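Meta cleavage compound hydrolase (PDB 1J1I) catalyses hydrolytic carbon-carbon bond cleavage of a ring-opened meta-cleavage product in carbazole degradation, probably releasing anthranilate. Local coordinates at residues V17-N22 and Y30-K35; G24-R29 and K78-D83; R67-D72 and K100-D105; I84-D89 and V199-W204; V131-L136 and L276-L281. One frame throughout, in Å; residues are numbered along the deposited sequence.

Interaction 1. Residues V17-N22 and Y30-K35; sequences VERFVN and YLEAGK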
# COMPACT_ATOMS: atom_id res chain seq x y z
N VAL A 17 -11.20 -20.67 17.25
CA VAL A 17 -11.10 -21.98 17.89
C VAL A 17 -9.87 -22.72 17.41
O VAL A 17 -9.43 -22.54 16.27
CB VAL A 17 -12.35 -22.83 17.60
CG1 VAL A 17 -12.27 -24.14 18.37
CG2 VAL A 17 -13.61 -22.06 17.98
N GLU A 18 -9.31 -23.56 18.27
CA GLU A 18 -8.12 -24.34 17.93
C GLU A 18 -8.54 -25.70 17.39
O GLU A 18 -9.40 -26.37 17.96
CB GLU A 18 -7.24 -24.52 19.17
CG GLU A 18 -5.95 -25.25 18.89
CD GLU A 18 -5.16 -25.50 20.15
OE1 GLU A 18 -5.66 -26.24 21.03
OE2 GLU A 18 -4.06 -24.94 20.28
N ARG A 19 -7.92 -26.09 16.28
CA ARG A 19 -8.23 -27.36 15.62
C ARG A 19 -6.96 -28.09 15.21
O ARG A 19 -5.88 -27.50 15.17
CB ARG A 19 -9.05 -27.07 14.35
CG ARG A 19 -10.49 -27.55 14.36
CD ARG A 19 -11.40 -26.72 15.23
NE ARG A 19 -12.78 -26.81 14.77
CZ ARG A 19 -13.84 -26.40 15.47
NH1 ARG A 19 -13.69 -25.86 16.67
NH2 ARG A 19 -15.06 -26.51 14.96
N PHE A 20 -7.10 -29.38 14.90
CA PHE A 20 -5.97 -30.19 14.46
C PHE A 20 -6.39 -31.02 13.26
O PHE A 20 -7.54 -31.43 13.14
CB PHE A 20 -5.49 -31.11 15.59
CG PHE A 20 -4.90 -30.38 16.77
CD1 PHE A 20 -5.72 -29.79 17.72
CD2 PHE A 20 -3.53 -30.30 16.92
CE1 PHE A 20 -5.18 -29.11 18.81
CE2 PHE A 20 -2.97 -29.63 18.01
CZ PHE A 20 -3.79 -29.04 18.96
N VAL A 21 -5.45 -31.26 12.35
CA VAL A 21 -5.73 -32.04 11.16
C VAL A 21 -4.48 -32.81 10.73
O VAL A 21 -3.36 -32.36 10.96
CB VAL A 21 -6.18 -31.12 9.99
CG1 VAL A 21 -5.05 -30.19 9.57
CG2 VAL A 21 -6.65 -31.96 8.81
N ASN A 22 -4.67 -33.96 10.11
CA ASN A 22 -3.54 -34.75 9.64
C ASN A 22 -3.14 -34.24 8.25
O ASN A 22 -3.84 -34.46 7.27
CB ASN A 22 -3.92 -36.23 9.56
CG ASN A 22 -2.73 -37.13 9.28
OD1 ASN A 22 -1.83 -36.77 8.52
ND2 ASN A 22 -2.72 -38.31 9.89
N TYR A 30 -4.07 -25.54 13.95
CA TYR A 30 -4.45 -24.27 13.36
C TYR A 30 -5.53 -23.58 14.17
O TYR A 30 -6.19 -24.19 15.01
CB TYR A 30 -4.92 -24.44 11.91
CG TYR A 30 -6.15 -25.30 11.69
CD1 TYR A 30 -6.07 -26.70 11.69
CD2 TYR A 30 -7.39 -24.72 11.41
CE1 TYR A 30 -7.19 -27.49 11.40
CE2 TYR A 30 -8.52 -25.50 11.13
CZ TYR A 30 -8.40 -26.89 11.12
OH TYR A 30 -9.51 -27.66 10.82
N LEU A 31 -5.67 -22.28 13.94
CA LEU A 31 -6.68 -21.46 14.60
C LEU A 31 -7.68 -21.10 13.50
O LEU A 31 -7.28 -20.77 12.39
CB LEU A 31 -6.04 -20.19 15.16
CG LEU A 31 -5.40 -20.19 16.55
CD1 LEU A 31 -4.77 -21.53 16.88
CD2 LEU A 31 -4.38 -19.07 16.61
N GLU A 32 -8.96 -21.16 13.82
CA GLU A 32 -9.97 -20.83 12.82
C GLU A 32 -11.05 -19.89 13.34
O GLU A 32 -11.46 -19.96 14.49
CB GLU A 32 -10.61 -22.11 12.28
CG GLU A 32 -11.83 -21.86 11.42
CD GLU A 32 -12.33 -23.12 10.74
OE1 GLU A 32 -12.10 -24.22 11.29
OE2 GLU A 32 -12.94 -23.00 9.66
N ALA A 33 -11.49 -19.00 12.45
CA ALA A 33 -12.52 -18.01 12.75
C ALA A 33 -13.06 -17.43 11.45
O ALA A 33 -12.33 -17.28 10.47
CB ALA A 33 -11.94 -16.89 13.60
N GLY A 34 -14.35 -17.12 11.43
CA GLY A 34 -14.94 -16.53 10.24
C GLY A 34 -15.52 -17.47 9.20
O GLY A 34 -15.40 -18.69 9.29
N LYS A 35 -16.16 -16.87 8.20
CA LYS A 35 -16.80 -17.60 7.12
C LYS A 35 -16.49 -16.92 5.80
O LYS A 35 -16.17 -15.73 5.77
CB LYS A 35 -18.31 -17.61 7.33
CG LYS A 35 -18.79 -18.39 8.55
CD LYS A 35 -20.16 -17.92 9.01
CE LYS A 35 -21.12 -17.68 7.84
NZ LYS A 35 -21.35 -18.91 7.02
O HOH W 1 -9.63 -30.24 11.77

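Interaction 2. Residues G24-R29 and K78-D83; sequences GGVETR and KTAKPD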
# COMPACT_ATOMS: atom_id res chain seq x y z
N GLY A 24 -1.02 -34.90 5.50
CA GLY A 24 -0.14 -35.85 4.83
C GLY A 24 0.80 -36.60 5.76
O GLY A 24 1.91 -36.94 5.36
N GLY A 25 0.37 -36.85 6.99
CA GLY A 25 1.23 -37.57 7.92
C GLY A 25 1.73 -36.71 9.06
O GLY A 25 2.22 -37.23 10.06
N VAL A 26 1.61 -35.40 8.91
CA VAL A 26 2.05 -34.48 9.96
C VAL A 26 0.84 -33.83 10.64
O VAL A 26 0.14 -33.02 10.02
CB VAL A 26 2.97 -33.36 9.40
CG1 VAL A 26 3.41 -32.42 10.52
CG2 VAL A 26 4.20 -33.98 8.73
N GLU A 27 0.57 -34.20 11.89
CA GLU A 27 -0.56 -33.61 12.61
C GLU A 27 -0.25 -32.12 12.66
O GLU A 27 0.86 -31.73 13.00
CB GLU A 27 -0.67 -34.14 14.05
CG GLU A 27 -1.79 -35.17 14.30
CD GLU A 27 -3.03 -34.95 13.44
OE1 GLU A 27 -3.07 -35.51 12.33
OE2 GLU A 27 -3.96 -34.23 13.87
N THR A 28 -1.25 -31.30 12.34
CA THR A 28 -1.05 -29.86 12.29
C THR A 28 -2.09 -29.10 13.08
O THR A 28 -3.28 -29.42 13.04
CB THR A 28 -1.08 -29.38 10.82
OG1 THR A 28 -0.17 -30.17 10.05
CG2 THR A 28 -0.69 -27.91 10.71
N ARG A 29 -1.64 -28.09 13.82
CA ARG A 29 -2.52 -27.27 14.63
C ARG A 29 -2.81 -25.95 13.93
O ARG A 29 -1.91 -25.31 13.39
CB ARG A 29 -1.87 -26.98 15.99
CG ARG A 29 -2.66 -26.02 16.88
CD ARG A 29 -1.89 -24.73 17.11
NE ARG A 29 -2.46 -23.95 18.20
CZ ARG A 29 -1.85 -22.93 18.78
NH1 ARG A 29 -0.64 -22.55 18.37
NH2 ARG A 29 -2.43 -22.28 19.78
N LYS A 78 2.18 -25.97 18.05
CA LYS A 78 1.61 -27.26 18.43
C LYS A 78 1.59 -28.26 17.28
O LYS A 78 1.07 -29.36 17.42
CB LYS A 78 0.19 -27.07 18.97
CG LYS A 78 0.12 -26.24 20.25
CD LYS A 78 -1.28 -26.24 20.83
CE LYS A 78 -1.38 -25.34 22.05
NZ LYS A 78 -2.76 -25.32 22.61
N THR A 79 2.17 -27.87 16.15
CA THR A 79 2.23 -28.77 15.00
C THR A 79 3.29 -29.83 15.29
O THR A 79 4.20 -29.60 16.08
CB THR A 79 2.57 -27.98 13.72
OG1 THR A 79 1.39 -27.30 13.27
CG2 THR A 79 3.07 -28.90 12.61
N ALA A 80 3.15 -30.99 14.65
CA ALA A 80 4.07 -32.11 14.85
C ALA A 80 5.54 -31.79 14.59
O ALA A 80 5.88 -30.98 13.73
CB ALA A 80 3.64 -33.30 13.99
N LYS A 81 6.40 -32.46 15.35
CA LYS A 81 7.83 -32.25 15.23
C LYS A 81 8.54 -33.59 15.09
O LYS A 81 9.20 -34.06 16.01
CB LYS A 81 8.33 -31.50 16.47
CG LYS A 81 7.54 -30.22 16.71
CD LYS A 81 7.88 -29.55 18.03
CE LYS A 81 7.10 -28.25 18.18
NZ LYS A 81 5.62 -28.46 18.13
N PRO A 82 8.40 -34.23 13.92
CA PRO A 82 9.03 -35.53 13.69
C PRO A 82 10.55 -35.42 13.59
O PRO A 82 11.11 -34.34 13.39
CB PRO A 82 8.40 -35.99 12.38
CG PRO A 82 8.19 -34.71 11.65
CD PRO A 82 7.64 -33.80 12.73
N ASP A 83 11.23 -36.55 13.76
CA ASP A 83 12.68 -36.57 13.69
C ASP A 83 13.09 -36.64 12.23
O ASP A 83 13.34 -37.72 11.69
CB ASP A 83 13.23 -37.77 14.45
CG ASP A 83 14.74 -37.85 14.37
OD1 ASP A 83 15.40 -36.83 14.68
OD2 ASP A 83 15.25 -38.93 14.01

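Interaction 3. Residues R67-D72 and K100-D105; sequences RVIAMD and KAMNFD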
# COMPACT_ATOMS: atom_id res chain seq x y z
N ARG A 67 -12.86 -16.70 5.95
CA ARG A 67 -12.66 -17.85 6.82
C ARG A 67 -11.15 -17.80 7.07
O ARG A 67 -10.36 -18.10 6.18
CB ARG A 67 -13.01 -19.15 6.10
CG ARG A 67 -12.84 -20.39 6.98
CD ARG A 67 -13.03 -21.68 6.20
NE ARG A 67 -12.78 -22.84 7.05
CZ ARG A 67 -12.66 -24.08 6.59
NH1 ARG A 67 -12.77 -24.34 5.30
NH2 ARG A 67 -12.44 -25.07 7.45
N VAL A 68 -10.77 -17.40 8.28
CA VAL A 68 -9.36 -17.27 8.64
C VAL A 68 -8.79 -18.55 9.25
O VAL A 68 -9.34 -19.10 10.21
CB VAL A 68 -9.15 -16.11 9.62
CG1 VAL A 68 -7.67 -15.96 9.93
CG2 VAL A 68 -9.72 -14.82 9.03
N ILE A 69 -7.67 -19.01 8.70
CA ILE A 69 -7.01 -20.23 9.15
C ILE A 69 -5.53 -19.93 9.42
O ILE A 69 -4.75 -19.74 8.49
CB ILE A 69 -7.11 -21.33 8.07
CG1 ILE A 69 -8.59 -21.65 7.77
CG2 ILE A 69 -6.35 -22.58 8.50
CD1 ILE A 69 -9.34 -22.38 8.88
N ALA A 70 -5.16 -19.86 10.70
CA ALA A 70 -3.78 -19.58 11.11
C ALA A 70 -3.11 -20.92 11.42
O ALA A 70 -3.41 -21.55 12.44
CB ALA A 70 -3.77 -18.67 12.33
N MET A 71 -2.20 -21.34 10.54
CA MET A 71 -1.51 -22.62 10.66
C MET A 71 -0.10 -22.58 11.26
O MET A 71 0.70 -21.73 10.88
CB MET A 71 -1.41 -23.26 9.27
CG MET A 71 -0.73 -24.63 9.21
SD MET A 71 -0.03 -25.00 7.56
CE MET A 71 1.65 -24.34 7.78
N ASP A 72 0.19 -23.50 12.17
CA ASP A 72 1.53 -23.59 12.75
C ASP A 72 2.37 -24.40 11.77
O ASP A 72 1.97 -25.49 11.36
CB ASP A 72 1.51 -24.32 14.10
CG ASP A 72 1.12 -23.42 15.25
OD1 ASP A 72 0.83 -22.22 15.02
OD2 ASP A 72 1.09 -23.93 16.40
N LYS A 100 -4.28 -29.18 1.14
CA LYS A 100 -5.02 -30.31 0.57
C LYS A 100 -5.87 -31.01 1.63
O LYS A 100 -7.01 -31.38 1.37
CB LYS A 100 -4.04 -31.32 -0.04
CG LYS A 100 -3.15 -30.75 -1.13
CD LYS A 100 -3.95 -30.22 -2.30
CE LYS A 100 -4.66 -31.34 -3.04
NZ LYS A 100 -3.69 -32.35 -3.56
N ALA A 101 -5.31 -31.20 2.82
CA ALA A 101 -6.01 -31.87 3.92
C ALA A 101 -7.21 -31.07 4.43
O ALA A 101 -8.16 -31.64 4.97
CB ALA A 101 -5.04 -32.15 5.06
N MET A 102 -7.16 -29.75 4.28
CA MET A 102 -8.26 -28.90 4.73
C MET A 102 -9.44 -29.02 3.76
O MET A 102 -9.30 -29.49 2.64
CB MET A 102 -7.81 -27.44 4.84
CG MET A 102 -6.95 -27.16 6.07
SD MET A 102 -7.81 -27.55 7.63
CE MET A 102 -8.92 -26.16 7.76
N ASN A 103 -10.61 -28.60 4.22
CA ASN A 103 -11.81 -28.69 3.40
C ASN A 103 -12.06 -27.39 2.63
O ASN A 103 -12.92 -26.59 3.01
CB ASN A 103 -13.02 -29.06 4.27
CG ASN A 103 -13.25 -28.09 5.42
OD1 ASN A 103 -12.31 -27.61 6.05
ND2 ASN A 103 -14.53 -27.82 5.71
N PHE A 104 -11.30 -27.20 1.56
CA PHE A 104 -11.44 -26.00 0.73
C PHE A 104 -12.08 -26.35 -0.61
O PHE A 104 -11.67 -27.29 -1.28
CB PHE A 104 -10.06 -25.38 0.48
CG PHE A 104 -9.37 -24.93 1.73
CD1 PHE A 104 -7.99 -25.06 1.86
CD2 PHE A 104 -10.09 -24.36 2.77
CE1 PHE A 104 -7.34 -24.62 3.00
CE2 PHE A 104 -9.45 -23.91 3.92
CZ PHE A 104 -8.06 -24.04 4.04
N ASP A 105 -13.09 -25.57 -0.99
CA ASP A 105 -13.79 -25.81 -2.25
C ASP A 105 -12.97 -25.33 -3.44
O ASP A 105 -13.13 -25.83 -4.56
CB ASP A 105 -15.15 -25.10 -2.27
CG ASP A 105 -16.00 -25.44 -1.06
OD1 ASP A 105 -16.10 -26.64 -0.72
OD2 ASP A 105 -16.56 -24.50 -0.45

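Interaction 4. Residues I84-D89 and V199-W204; sequences IEYTQD and VATMQW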
# COMPACT_ATOMS: atom_id res chain seq x y z
N ILE A 84 13.16 -35.48 11.59
CA ILE A 84 13.52 -35.38 10.19
C ILE A 84 14.44 -34.19 9.96
O ILE A 84 14.74 -33.44 10.89
CB ILE A 84 12.28 -35.15 9.30
CG1 ILE A 84 11.70 -33.76 9.59
CG2 ILE A 84 11.23 -36.22 9.57
CD1 ILE A 84 10.51 -33.39 8.72
N GLU A 85 14.89 -34.03 8.72
CA GLU A 85 15.73 -32.90 8.38
C GLU A 85 14.75 -31.78 8.06
O GLU A 85 13.91 -31.92 7.18
CB GLU A 85 16.60 -33.21 7.15
CG GLU A 85 17.45 -32.04 6.70
CD GLU A 85 18.40 -32.38 5.57
OE1 GLU A 85 17.97 -33.06 4.61
OE2 GLU A 85 19.58 -31.96 5.62
N TYR A 86 14.85 -30.68 8.80
CA TYR A 86 13.95 -29.55 8.61
C TYR A 86 14.47 -28.61 7.53
O TYR A 86 15.18 -27.65 7.82
CB TYR A 86 13.76 -28.80 9.93
CG TYR A 86 12.91 -29.55 10.94
CD1 TYR A 86 11.56 -29.25 11.10
CD2 TYR A 86 13.45 -30.59 11.71
CE1 TYR A 86 10.76 -29.95 12.01
CE2 TYR A 86 12.65 -31.30 12.62
CZ TYR A 86 11.31 -30.97 12.76
OH TYR A 86 10.52 -31.68 13.64
N THR A 87 14.10 -28.89 6.28
CA THR A 87 14.52 -28.07 5.15
C THR A 87 13.37 -27.16 4.72
O THR A 87 12.22 -27.38 5.10
CB THR A 87 14.89 -28.94 3.94
OG1 THR A 87 13.71 -29.58 3.43
CG2 THR A 87 15.90 -30.01 4.35
N GLN A 88 13.68 -26.13 3.93
CA GLN A 88 12.65 -25.22 3.45
C GLN A 88 11.71 -26.04 2.56
O GLN A 88 10.50 -25.82 2.54
CB GLN A 88 13.28 -24.07 2.67
CG GLN A 88 12.28 -23.06 2.10
CD GLN A 88 11.31 -22.52 3.14
OE1 GLN A 88 11.62 -22.48 4.33
NE2 GLN A 88 10.14 -22.10 2.69
N ASP A 89 12.28 -27.00 1.85
CA ASP A 89 11.50 -27.86 0.98
C ASP A 89 10.43 -28.60 1.79
O ASP A 89 9.29 -28.76 1.35
CB ASP A 89 12.42 -28.87 0.30
CG ASP A 89 13.64 -28.21 -0.34
OD1 ASP A 89 14.38 -27.49 0.37
OD2 ASP A 89 13.84 -28.42 -1.55
N VAL A 199 16.00 -25.73 16.98
CA VAL A 199 17.44 -25.85 16.80
C VAL A 199 17.75 -26.51 15.47
O VAL A 199 18.64 -26.06 14.75
CB VAL A 199 18.08 -26.67 17.94
CG1 VAL A 199 19.52 -27.02 17.59
CG2 VAL A 199 18.03 -25.87 19.23
N ALA A 200 17.02 -27.57 15.15
CA ALA A 200 17.22 -28.28 13.89
C ALA A 200 16.85 -27.38 12.71
O ALA A 200 17.53 -27.39 11.68
CB ALA A 200 16.38 -29.55 13.85
N THR A 201 15.78 -26.62 12.86
CA THR A 201 15.33 -25.71 11.80
C THR A 201 16.42 -24.67 11.50
O THR A 201 16.77 -24.44 10.34
CB THR A 201 14.02 -24.98 12.22
OG1 THR A 201 12.94 -25.93 12.27
CG2 THR A 201 13.67 -23.88 11.23
N MET A 202 16.96 -24.05 12.55
CA MET A 202 18.00 -23.04 12.39
C MET A 202 19.32 -23.61 11.87
O MET A 202 20.06 -22.93 11.16
CB MET A 202 18.25 -22.30 13.71
CG MET A 202 17.05 -21.51 14.20
SD MET A 202 16.29 -20.54 12.87
CE MET A 202 17.58 -19.35 12.53
N GLN A 203 19.59 -24.86 12.23
CA GLN A 203 20.82 -25.52 11.79
C GLN A 203 20.86 -25.64 10.27
O GLN A 203 21.86 -25.30 9.64
CB GLN A 203 20.92 -26.91 12.41
CG GLN A 203 22.23 -27.63 12.12
CD GLN A 203 22.25 -29.04 12.65
OE1 GLN A 203 21.74 -29.31 13.74
NE2 GLN A 203 22.85 -29.96 11.89
N TRP A 204 19.77 -26.12 9.69
CA TRP A 204 19.70 -26.26 8.24
C TRP A 204 19.87 -24.91 7.55
O TRP A 204 20.62 -24.78 6.59
CB TRP A 204 18.37 -26.87 7.81
CG TRP A 204 18.29 -27.08 6.33
CD1 TRP A 204 18.80 -28.14 5.63
CD2 TRP A 204 17.75 -26.17 5.37
NE1 TRP A 204 18.60 -27.94 4.28
CE2 TRP A 204 17.95 -26.74 4.09
CE3 TRP A 204 17.10 -24.93 5.45
CZ2 TRP A 204 17.54 -26.12 2.91
CZ3 TRP A 204 16.68 -24.30 4.28
CH2 TRP A 204 16.90 -24.90 3.02
O HOH W 2 15.17 -25.09 8.13
O HOH W 3 16.95 -30.52 10.43

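Interaction 5. Residues V131-L136 and L276-L281; sequences VNALVL and LSFLSL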
# COMPACT_ATOMS: atom_id res chain seq x y z
N VAL A 131 -3.37 -21.72 -4.98
CA VAL A 131 -3.34 -20.34 -4.48
C VAL A 131 -4.01 -19.27 -5.33
O VAL A 131 -3.82 -19.22 -6.54
CB VAL A 131 -1.87 -19.92 -4.24
CG1 VAL A 131 -1.81 -18.60 -3.47
CG2 VAL A 131 -1.14 -21.02 -3.50
N ASN A 132 -4.76 -18.40 -4.65
CA ASN A 132 -5.48 -17.29 -5.28
C ASN A 132 -4.72 -15.96 -5.13
O ASN A 132 -4.68 -15.16 -6.05
CB ASN A 132 -6.86 -17.16 -4.64
CG ASN A 132 -7.57 -15.89 -5.06
OD1 ASN A 132 -7.93 -15.72 -6.22
ND2 ASN A 132 -7.76 -14.97 -4.11
N ALA A 133 -4.14 -15.74 -3.95
CA ALA A 133 -3.39 -14.51 -3.67
C ALA A 133 -2.33 -14.77 -2.61
O ALA A 133 -2.47 -15.70 -1.80
CB ALA A 133 -4.34 -13.42 -3.18
N LEU A 134 -1.28 -13.96 -2.63
CA LEU A 134 -0.17 -14.09 -1.69
C LEU A 134 0.21 -12.76 -1.05
O LEU A 134 0.30 -11.74 -1.72
CB LEU A 134 1.05 -14.64 -2.42
CG LEU A 134 2.37 -14.73 -1.63
CD1 LEU A 134 2.27 -15.82 -0.57
CD2 LEU A 134 3.51 -15.03 -2.59
N VAL A 135 0.44 -12.77 0.26
CA VAL A 135 0.85 -11.57 0.98
C VAL A 135 2.18 -11.87 1.65
O VAL A 135 2.27 -12.77 2.48
CB VAL A 135 -0.18 -11.18 2.07
CG1 VAL A 135 0.32 -9.97 2.86
CG2 VAL A 135 -1.53 -10.87 1.41
N LEU A 136 3.21 -11.14 1.26
CA LEU A 136 4.54 -11.33 1.82
C LEU A 136 4.80 -10.16 2.75
O LEU A 136 4.81 -9.01 2.32
CB LEU A 136 5.58 -11.38 0.70
CG LEU A 136 5.34 -12.48 -0.34
CD1 LEU A 136 6.27 -12.26 -1.52
CD2 LEU A 136 5.57 -13.86 0.30
N LEU A 276 -7.25 -6.69 3.94
CA LEU A 276 -8.64 -6.78 3.53
C LEU A 276 -8.83 -6.08 2.19
O LEU A 276 -9.49 -6.60 1.29
CB LEU A 276 -9.56 -6.14 4.57
CG LEU A 276 -9.78 -6.91 5.87
CD1 LEU A 276 -10.61 -6.08 6.84
CD2 LEU A 276 -10.47 -8.23 5.57
N SER A 277 -8.25 -4.89 2.08
CA SER A 277 -8.34 -4.10 0.86
C SER A 277 -7.75 -4.86 -0.32
O SER A 277 -8.36 -4.94 -1.39
CB SER A 277 -7.61 -2.76 1.07
OG SER A 277 -7.75 -1.91 -0.05
N PHE A 278 -6.57 -5.44 -0.13
CA PHE A 278 -5.91 -6.21 -1.18
C PHE A 278 -6.77 -7.39 -1.62
O PHE A 278 -7.01 -7.59 -2.81
CB PHE A 278 -4.56 -6.71 -0.69
CG PHE A 278 -3.85 -7.62 -1.67
CD1 PHE A 278 -3.46 -7.14 -2.92
CD2 PHE A 278 -3.57 -8.93 -1.33
CE1 PHE A 278 -2.78 -7.98 -3.82
CE2 PHE A 278 -2.90 -9.78 -2.22
CZ PHE A 278 -2.50 -9.30 -3.47
N LEU A 279 -7.25 -8.17 -0.65
CA LEU A 279 -8.07 -9.33 -0.95
C LEU A 279 -9.42 -8.99 -1.60
O LEU A 279 -9.95 -9.79 -2.38
CB LEU A 279 -8.31 -10.15 0.32
CG LEU A 279 -7.05 -10.74 0.96
CD1 LEU A 279 -7.41 -11.43 2.27
CD2 LEU A 279 -6.39 -11.72 -0.01
N SER A 280 -9.96 -7.81 -1.30
CA SER A 280 -11.25 -7.41 -1.86
C SER A 280 -11.17 -7.22 -3.37
O SER A 280 -12.16 -7.43 -4.08
CB SER A 280 -11.74 -6.12 -1.21
OG SER A 280 -10.94 -5.02 -1.58
N LEU A 281 -10.01 -6.81 -3.87
CA LEU A 281 -9.82 -6.61 -5.30
C LEU A 281 -9.64 -7.96 -5.98
O LEU A 281 -10.12 -8.17 -7.09
CB LEU A 281 -8.59 -5.74 -5.57
CG LEU A 281 -8.59 -4.30 -5.06
CD1 LEU A 281 -7.25 -3.66 -5.39
CD2 LEU A 281 -9.74 -3.52 -5.69

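Interaction 1. Residues V17-N22 and Y30-K35
Four backbone hydrogen bonds tie Val17 to Glu32 and Arg19 to Tyr30, two in each pair, one in each direction. In the first pair Val17 N reaches Glu32 O at 2.9 Å; in the second Arg19 N meets Tyr30 O at 2.9 Å with an N-H...O angle of 167°. Between them Glu18 and Leu31 form the non-hydrogen-bonded pair. The strands are the two arms of the antiparallel beta hairpin at one edge of the alpha/beta-hydrolase sheet, 17-23 being the outermost strand there. Apolar contact centres on the Tyr30 ring: Arg19 CB sits over one face, 3.6 Å from the centroid, a CH-pi contact, and Val21 CG1 lies 3.9 Å from Tyr30 CE1. The ring arrives there with CG between the backbone N and the carbonyl carbon (chi1 62°). Water bridges Tyr30 OH and Phe20 O, donating to the carbonyl. Charge enters more loosely: Arg19 NE is 4.4 Å from Glu32 OE1, too far for a salt bridge, and Glu32 OE2 pairs instead with Arg67.

Interaction 2. Residues G24-R29 and K78-D83
Thr79 OG1 is held by two groups: across the contact it accepts the backbone N-H of Arg29 (N to OG1 3.2 Å, 165° at the hydrogen), and it also bonds to the carbonyl O of Asp72. Thr28 CG2 lies beside the same oxygen, 3.4 Å from Thr79 OG1. One step along, Ala80 N donates to Glu27 O at 2.9 Å. Apolar contact follows where Val26 CG1, anti to its backbone N (chi1 180°), touches Ala80 CB at 3.6 Å. At the other end Arg29 and Lys78 cross with their aliphatic parts together, CB to CB 3.6 Å, and Lys78 CD lies over one face of the guanidinium near its rim. The loop before helix 88-101 is thereby fastened to strand 26-33 of the alpha/beta-hydrolase sheet. Arg29 NH2 and Lys78 NZ, 4.2 Å apart, are like charges, but both side chains form salt bridges to Glu18, and Arg29 NH1 also pairs with Asp72 and Glu50. An alanine in place of Arg29 would probably leave Glu18, Asp72 and Glu50 without this cation and open a gap beside the Lys78 chain. The shared Glu18 carboxylate is likely to offset the repulsion between the two cations.

Interaction 3. Residues R67-D72 and K100-D105
The guanidinium of Arg67 meets Asn103 at its edge, with both Asn103 oxygens close to its plane. Arg67 NH2 donates to Asn103 OD1 at 2.9 Å, nearly straight at 165°, while Arg67 NH1 reaches the backbone Asn103 O at 3.2 Å, from above that carbonyl's plane. A further, weak bond links Arg67 NH1 to Asn103 OD1. The grip is end-on, and the amide plane stands 79° from the guanidinium. The Phe104 ring, also steeply inclined to the guanidinium, carries Met102 CB over one face near the rim and presents its edge to Arg67, with CE2 3.6 Å from Arg67 NH1. Next to this polar end, Ile69 and Met102 meet tip to tip, Ile69 CD1 to Met102 CE 4.0 Å. Strand 67-71 is thus joined to the chain leaving helix 88-101, a helix packed on the central sheet of the alpha/beta-hydrolase fold; Phe104 continues onto Pro38 and Ile40 of strand 38-42. Arg67 NE forms a salt bridge with Glu32. A methionine in place of Arg67 would probably leave the Glu32 carboxylate without its cation and both Asn103 oxygens without these donors. One extended arginine therefore divides its N-H groups between a carboxylate and the post-helix turn, where neutral oxygens receive a charged donor beside an apolar layer.

Interaction 4. Residues I84-D89 and V199-W204
Trp204 packs its indole flat against the backbone of Thr87 and Gln88, just after the inverse gamma turn centred on Tyr86, the tight half of this contact. Thr87 CA lies over the centre of the ring system and Gln88 N, 3.5 Å from Trp204 CZ3, over the same face nearer the rim. Thr87 CG2 makes a CH-pi contact with the five-membered ring, 3.8 Å from its centroid. Trp204 CB touches Tyr86 O at 3.3 Å. Beside it Tyr86 CD2 meets Ala200 CB at 3.8 Å. No direct hydrogen bond crosses; on the looser side water takes over. One water donates to both Tyr86 O and Thr201 O, and another accepts from Tyr86 N and donates weakly to Ala200 O. Glu85 OE2 comes only to the indole edge, 3.9 Å from Trp204 CD1. Helix 192-208 thus packs, through Trp204, on the start of helix 88-101, whose N-cap is Thr87 (hydroxyl to Arg90 N). Gln88 OE1 bonds to Arg91, and Gln88 NE2 to Thr119 of helix 114-126.

Interaction 5. Residues V131-L136 and L276-L281
A buried, largely apolar contact sets the C-terminal helix 268-281 against strand 131-137 of the central sheet, with no hydrogen bond between them. Phe278 makes the largest contribution. Its CG is anti to the backbone N (chi1 175°), and the ring beyond touches three consecutive strand residues. Phe278 CE2 lies 4.0 Å from Ala133 CB and 3.8 Å from the backbone Leu134 O, while Phe278 CD2 meets Val135 CG2 at 3.9 Å. The Val135 and Phe278 side chains run antiparallel alongside one another. In the alpha/beta-hydrolase fold helices cover both sides of a mostly parallel sheet, and here the helix runs nearly antiparallel to its strand, the short axes 159° apart and 9.8 Å at closest approach. Leu279 adds a second, smaller touch on the same small Ala133 side chain, its CD2 4.1 Å from Ala133 CB. The same two helix residues spread onto neighbouring strands, Phe278 onto Leu226 of strand 225-230 and Leu279 onto Ser109 of strand 108-113. Another part of the helix surface meets the second subunit: Ser277 and Ser280 pack on Asn273 of that other chain, and Leu281 on its Asp270.

Interactions 1, 2 and 3 adjoin at one edge of the sheet, whereas interaction 5 lies farther across it and interaction 4 joins the loop and first turn of helix 88-101 to helix 192-208. Strand 26-33 serves both 1 and 2, and helix 88-101 has its start in 4 and its end in 3. Salt bridges tie interaction 1 to both 2 and 3. Chemistry follows position: of the partly buried contacts 1 to 4, the first three mix hydrogen bonds with aliphatic and aromatic packing and 4 combines indole packing with water bridges between backbones, while the fully buried 5 is largely apolar. Interactions 4 and 5 fall on opposite sides of the chain's centre, about 29 Å between centres.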